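Local coordinates for protein aminotransferase (PDB 3IF2) that probably transfers amino groups between amino acids and keto acids, perhaps valine and pyruvate, with pyridoxal 5'-phosphate as cofactor, at residues A232-A235 with K236-I240; N221-D225 with E226-H230. All coordinates share one frame; numbering follows the deposited sequence.

Interactions 1 and 2 illustrate how a single helix, 225-237, is started and stopped by different means. Interaction 2 (221-225 with 226-230) forms the beginning, where a side-chain capping box takes up backbone N-H groups; interaction 1 (232-235 with 236-240) forms the end, where a Schellman motif uses backbone bonds alone. They follow in series along the chain, with centres about 15 Å apart. The first end is closer to the cofactor without touching it: the side chain of Leu223 is about 11 Å from the bound pyridoxal 5'-phosphate and about 12 Å from the side chain of Asn217, which binds it. Interaction 1 lies away from the cofactor site, about 23 Å from the chain's centre.

Interaction 1 of 2, residues A232-A235 with K236-I240; sequences AEIA and KRYDI
Tyr238 lies alongside Ile234, one helical turn earlier, and its backbone N gives a hydrogen bond of 3.3 Å to Ile234 O. Along the tyrosine, CB sits 4.0 Å from Ile234 O. CG is hardly farther off, and CD2 comes closest to that oxygen, at 3.4 Å, with the oxygen at the ring edge, near its plane. The same CD2 touches Ile234 CG2 at 4.1 Å. Beyond it, the rest of the ring and OH make no close contact with 232-235. With CG anti to the carbonyl carbon (chi1 -68°), the side chain points the same way as the isoleucine, and it also touches Leu202 and Lys203 of helix 200-203. Arg237 bends at chi3 (-52°), which lays one face of its guanidinium over Ile234 CA; NH1 forms a salt bridge with Glu197. On the backbone, Arg237 N bonds to Glu233 O at 2.9 Å, nearly in line with the carbonyl. Ala235 O, two residues after Glu233, takes Ile240 N at 3.2 Å in a straight bond (169°), while Asp239 N makes a weak bond to Lys236 O. Asp239, with positive phi, is the C-prime residue of this Schellman motif, which closes the helix of a beta-alpha-beta unit just before strand 242-245.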
loop_
_atom_site.group_PDB
_atom_site.type_symbol
_atom_site.label_atom_id
_atom_site.label_comp_id
_atom_site.label_asym_id
_atom_site.label_seq_id
_atom_site.Cartn_x
_atom_site.Cartn_y
_atom_site.Cartn_z
ATOM N N ALA A 232 6.546 -29.165 -2.910
ATOM C CA ALA A 232 7.923 -28.646 -2.944
ATOM C C ALA A 232 8.791 -29.374 -4.007
ATOM O O ALA A 232 9.592 -28.719 -4.671
ATOM C CB ALA A 232 8.576 -28.726 -1.563
ATOM N N GLU A 233 8.632 -30.698 -4.170
ATOM C CA GLU A 233 9.368 -31.468 -5.219
ATOM C C GLU A 233 8.909 -31.037 -6.602
ATOM O O GLU A 233 9.733 -30.705 -7.451
ATOM C CB GLU A 233 9.138 -32.986 -5.147
ATOM C CG GLU A 233 9.700 -33.737 -3.950
ATOM C CD GLU A 233 9.421 -35.257 -4.051
ATOM O OE1 GLU A 233 8.239 -35.661 -4.278
ATOM O OE2 GLU A 233 10.390 -36.049 -3.903
ATOM N N ILE A 234 7.587 -31.050 -6.808
ATOM C CA ILE A 234 6.973 -30.644 -8.085
ATOM C C ILE A 234 7.459 -29.252 -8.455
ATOM O O ILE A 234 7.935 -29.050 -9.566
ATOM C CB ILE A 234 5.415 -30.691 -8.064
ATOM C CG1 ILE A 234 4.912 -32.118 -7.879
ATOM C CG2 ILE A 234 4.833 -30.177 -9.369
ATOM C CD1 ILE A 234 3.432 -32.202 -7.695
ATOM N N ALA A 235 7.399 -28.321 -7.504
ATOM C CA ALA A 235 7.890 -26.943 -7.736
ATOM C C ALA A 235 9.363 -26.913 -8.138
ATOM O O ALA A 235 9.708 -26.253 -9.116
ATOM C CB ALA A 235 7.663 -26.044 -6.522
ATOM N N LYS A 236 10.213 -27.651 -7.421
ATOM C CA LYS A 236 11.660 -27.676 -7.721
ATOM C C LYS A 236 11.942 -28.240 -9.125
ATOM O O LYS A 236 12.799 -27.716 -9.831
ATOM C CB LYS A 236 12.458 -28.469 -6.672
ATOM C CG LYS A 236 13.983 -28.254 -6.748
ATOM C CD LYS A 236 14.779 -29.356 -6.031
ATOM C CE LYS A 236 16.299 -29.155 -6.234
ATOM N NZ LYS A 236 17.116 -30.232 -5.609
ATOM N N ARG A 237 11.205 -29.288 -9.507
ATOM C CA ARG A 237 11.351 -29.950 -10.810
ATOM C C ARG A 237 11.134 -28.990 -11.961
ATOM O O ARG A 237 11.950 -28.964 -12.890
ATOM C CB ARG A 237 10.370 -31.119 -10.940
ATOM C CG ARG A 237 10.558 -32.061 -12.163
ATOM C CD ARG A 237 9.429 -33.097 -12.192
ATOM N NE ARG A 237 9.318 -33.762 -10.878
ATOM C CZ ARG A 237 8.222 -34.325 -10.344
ATOM N NH1 ARG A 237 7.039 -34.353 -10.983
ATOM N NH2 ARG A 237 8.307 -34.861 -9.118
ATOM N N TYR A 238 10.069 -28.188 -11.867
ATOM C CA TYR A 238 9.708 -27.219 -12.911
ATOM C C TYR A 238 10.339 -25.808 -12.804
ATOM O O TYR A 238 9.922 -24.913 -13.545
ATOM C CB TYR A 238 8.170 -27.159 -13.057
ATOM C CG TYR A 238 7.589 -28.447 -13.621
ATOM C CD1 TYR A 238 7.649 -28.723 -15.002
ATOM C CD2 TYR A 238 6.988 -29.401 -12.790
ATOM C CE1 TYR A 238 7.118 -29.924 -15.544
ATOM C CE2 TYR A 238 6.453 -30.605 -13.322
ATOM C CZ TYR A 238 6.522 -30.853 -14.695
ATOM O OH TYR A 238 6.003 -32.020 -15.204
ATOM N N ASP A 239 11.378 -25.616 -11.973
ATOM C CA ASP A 239 12.027 -24.284 -11.768
ATOM C C ASP A 239 11.044 -23.165 -11.470
ATOM O O ASP A 239 11.058 -22.112 -12.111
ATOM C CB ASP A 239 12.942 -23.882 -12.949
ATOM C CG ASP A 239 14.346 -24.365 -12.781
ATOM O OD1 ASP A 239 14.577 -25.583 -12.979
ATOM O OD2 ASP A 239 15.217 -23.497 -12.477
ATOM N N ILE A 240 10.143 -23.431 -10.539
ATOM C CA ILE A 240 9.163 -22.434 -10.106
ATOM C C ILE A 240 9.063 -22.456 -8.577
ATOM O O ILE A 240 9.225 -23.522 -7.968
ATOM C CB ILE A 240 7.772 -22.637 -10.788
ATOM C CG1 ILE A 240 7.197 -24.047 -10.534
ATOM C CG2 ILE A 240 7.871 -22.366 -12.299
ATOM C CD1 ILE A 240 5.726 -24.177 -10.881
#

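Interaction 2 of 2, residues N221-D225 with E226-H230; sequences NVLTD and EEMAH
A capping box opens helix 225-237: Thr224 is its N-cap residue and Glu227 the partner three positions on. The bonds run both ways. Thr224 OG1 accepts from Glu227 N at 3.0 Å, while Glu227 OE1 accepts from Thr224 N at 3.1 Å, on the anti side and 27° out of the carboxylate plane. The threonine hydroxyl reaches the helix because it stands between the backbone N and the carbonyl carbon (chi1 77°), where it also meets Glu227 CG at 3.3 Å. A water donates to OE1 at 2.6 Å and accepts from Asn221 ND2, and Glu227 OE2 takes Val191 N, so both carboxylate oxygens are held. With an alanine here in place of the glutamate, Thr224 N, Val191 N and the bridging water would probably lose their acceptor, and the start of the helix would be freer to shift. Backbone bonds then take over, Met228 N to Thr224 O at 2.9 Å and Ala229 N to Asp225 O. The side chain of Met228 (selenomethionine) crosses that of Leu223 at about a right angle, its selenium touching CB at 3.7 Å and CD1 at 3.8 Å. Asp225 turns elsewhere, to a salt bridge with Arg214. The helix start packs against strand 183-190, where Lys188 touches Thr224 and Arg190 touches Glu227, and against strand 242-245, whose Leu242 and Ile244 meet Met228.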
loop_
_atom_site.group_PDB
_atom_site.type_symbol
_atom_site.label_atom_id
_atom_site.label_comp_id
_atom_site.label_asym_id
_atom_site.label_seq_id
_atom_site.Cartn_x
_atom_site.Cartn_y
_atom_site.Cartn_z
ATOM N N ASN A 221 -9.050 -25.885 6.011
ATOM C CA ASN A 221 -8.225 -27.035 5.674
ATOM C C ASN A 221 -6.747 -26.737 5.876
ATOM O O ASN A 221 -6.280 -25.645 5.523
ATOM C CB ASN A 221 -8.414 -27.446 4.193
ATOM C CG ASN A 221 -7.716 -28.770 3.857
ATOM O OD1 ASN A 221 -7.922 -29.776 4.533
ATOM N ND2 ASN A 221 -6.885 -28.766 2.830
ATOM N N VAL A 222 -6.024 -27.721 6.412
ATOM C CA VAL A 222 -4.577 -27.651 6.554
ATOM C C VAL A 222 -4.014 -28.740 5.660
ATOM O O VAL A 222 -4.234 -29.931 5.917
ATOM C CB VAL A 222 -4.115 -27.811 8.015
ATOM C CG1 VAL A 222 -2.576 -27.862 8.120
ATOM C CG2 VAL A 222 -4.661 -26.669 8.829
ATOM N N LEU A 223 -3.325 -28.328 4.594
ATOM C CA LEU A 223 -2.634 -29.256 3.688
ATOM C C LEU A 223 -1.607 -29.982 4.548
ATOM O O LEU A 223 -0.911 -29.364 5.334
ATOM C CB LEU A 223 -1.956 -28.524 2.520
ATOM C CG LEU A 223 -2.891 -27.832 1.513
ATOM C CD1 LEU A 223 -2.145 -26.781 0.680
ATOM C CD2 LEU A 223 -3.582 -28.850 0.614
ATOM N N THR A 224 -1.548 -31.297 4.397
ATOM C CA THR A 224 -0.710 -32.176 5.226
ATOM C C THR A 224 0.779 -32.007 4.936
ATOM O O THR A 224 1.167 -31.625 3.830
ATOM C CB THR A 224 -1.091 -33.701 5.053
ATOM O OG1 THR A 224 -0.568 -34.216 3.826
ATOM C CG2 THR A 224 -2.615 -33.930 5.104
ATOM N N ASP A 225 1.604 -32.307 5.934
ATOM C CA ASP A 225 3.066 -32.307 5.761
ATOM C C ASP A 225 3.509 -33.091 4.504
ATOM O O ASP A 225 4.360 -32.597 3.741
ATOM C CB ASP A 225 3.776 -32.848 7.021
ATOM C CG ASP A 225 3.776 -31.852 8.189
ATOM O OD1 ASP A 225 3.469 -30.636 8.003
ATOM O OD2 ASP A 225 4.125 -32.295 9.311
ATOM N N GLU A 226 2.886 -34.256 4.280
ATOM C CA GLU A 226 3.188 -35.093 3.104
ATOM C C GLU A 226 2.746 -34.393 1.806
ATOM O O GLU A 226 3.461 -34.438 0.797
ATOM C CB GLU A 226 2.540 -36.476 3.211
ATOM C CG GLU A 226 3.085 -37.488 2.202
ATOM C CD GLU A 226 2.355 -38.806 2.253
ATOM O OE1 GLU A 226 1.293 -38.881 2.906
ATOM O OE2 GLU A 226 2.842 -39.761 1.624
ATOM N N GLU A 227 1.582 -33.735 1.841
ATOM C CA GLU A 227 1.082 -32.972 0.674
ATOM C C GLU A 227 2.016 -31.789 0.325
ATOM O O GLU A 227 2.314 -31.562 -0.870
ATOM C CB GLU A 227 -0.365 -32.488 0.877
ATOM C CG GLU A 227 -1.437 -33.591 0.727
ATOM C CD GLU A 227 -2.854 -33.128 1.059
ATOM O OE1 GLU A 227 -3.035 -32.176 1.842
ATOM O OE2 GLU A 227 -3.811 -33.749 0.548
HETATM N N MSE A 228 2.499 -31.078 1.350
HETATM C CA MSE A 228 3.452 -29.964 1.147
HETATM C C MSE A 228 4.820 -30.397 0.604
HETATM O O MSE A 228 5.411 -29.682 -0.223
HETATM C CB MSE A 228 3.652 -29.154 2.431
HETATM C CG MSE A 228 2.404 -28.427 2.928
HETATM SE SE MSE A 228 1.458 -27.271 1.668
HETATM C CE MSE A 228 3.020 -26.319 1.017
ATOM N N ALA A 229 5.325 -31.539 1.082
ATOM C CA ALA A 229 6.609 -32.076 0.617
ATOM C C ALA A 229 6.553 -32.384 -0.880
ATOM O O ALA A 229 7.466 -32.040 -1.627
ATOM C CB ALA A 229 6.987 -33.332 1.390
ATOM N N HIS A 230 5.458 -33.013 -1.292
ATOM C CA HIS A 230 5.213 -33.387 -2.687
ATOM C C HIS A 230 5.185 -32.107 -3.553
ATOM O O HIS A 230 5.860 -32.054 -4.587
ATOM C CB HIS A 230 3.884 -34.170 -2.793
ATOM C CG HIS A 230 3.711 -34.944 -4.058
ATOM N ND1 HIS A 230 2.814 -35.983 -4.154
ATOM C CD2 HIS A 230 4.341 -34.877 -5.256
ATOM C CE1 HIS A 230 2.865 -36.490 -5.374
ATOM N NE2 HIS A 230 3.785 -35.839 -6.062
HETATM O O HOH W 1 -5.419 -31.438 2.592
#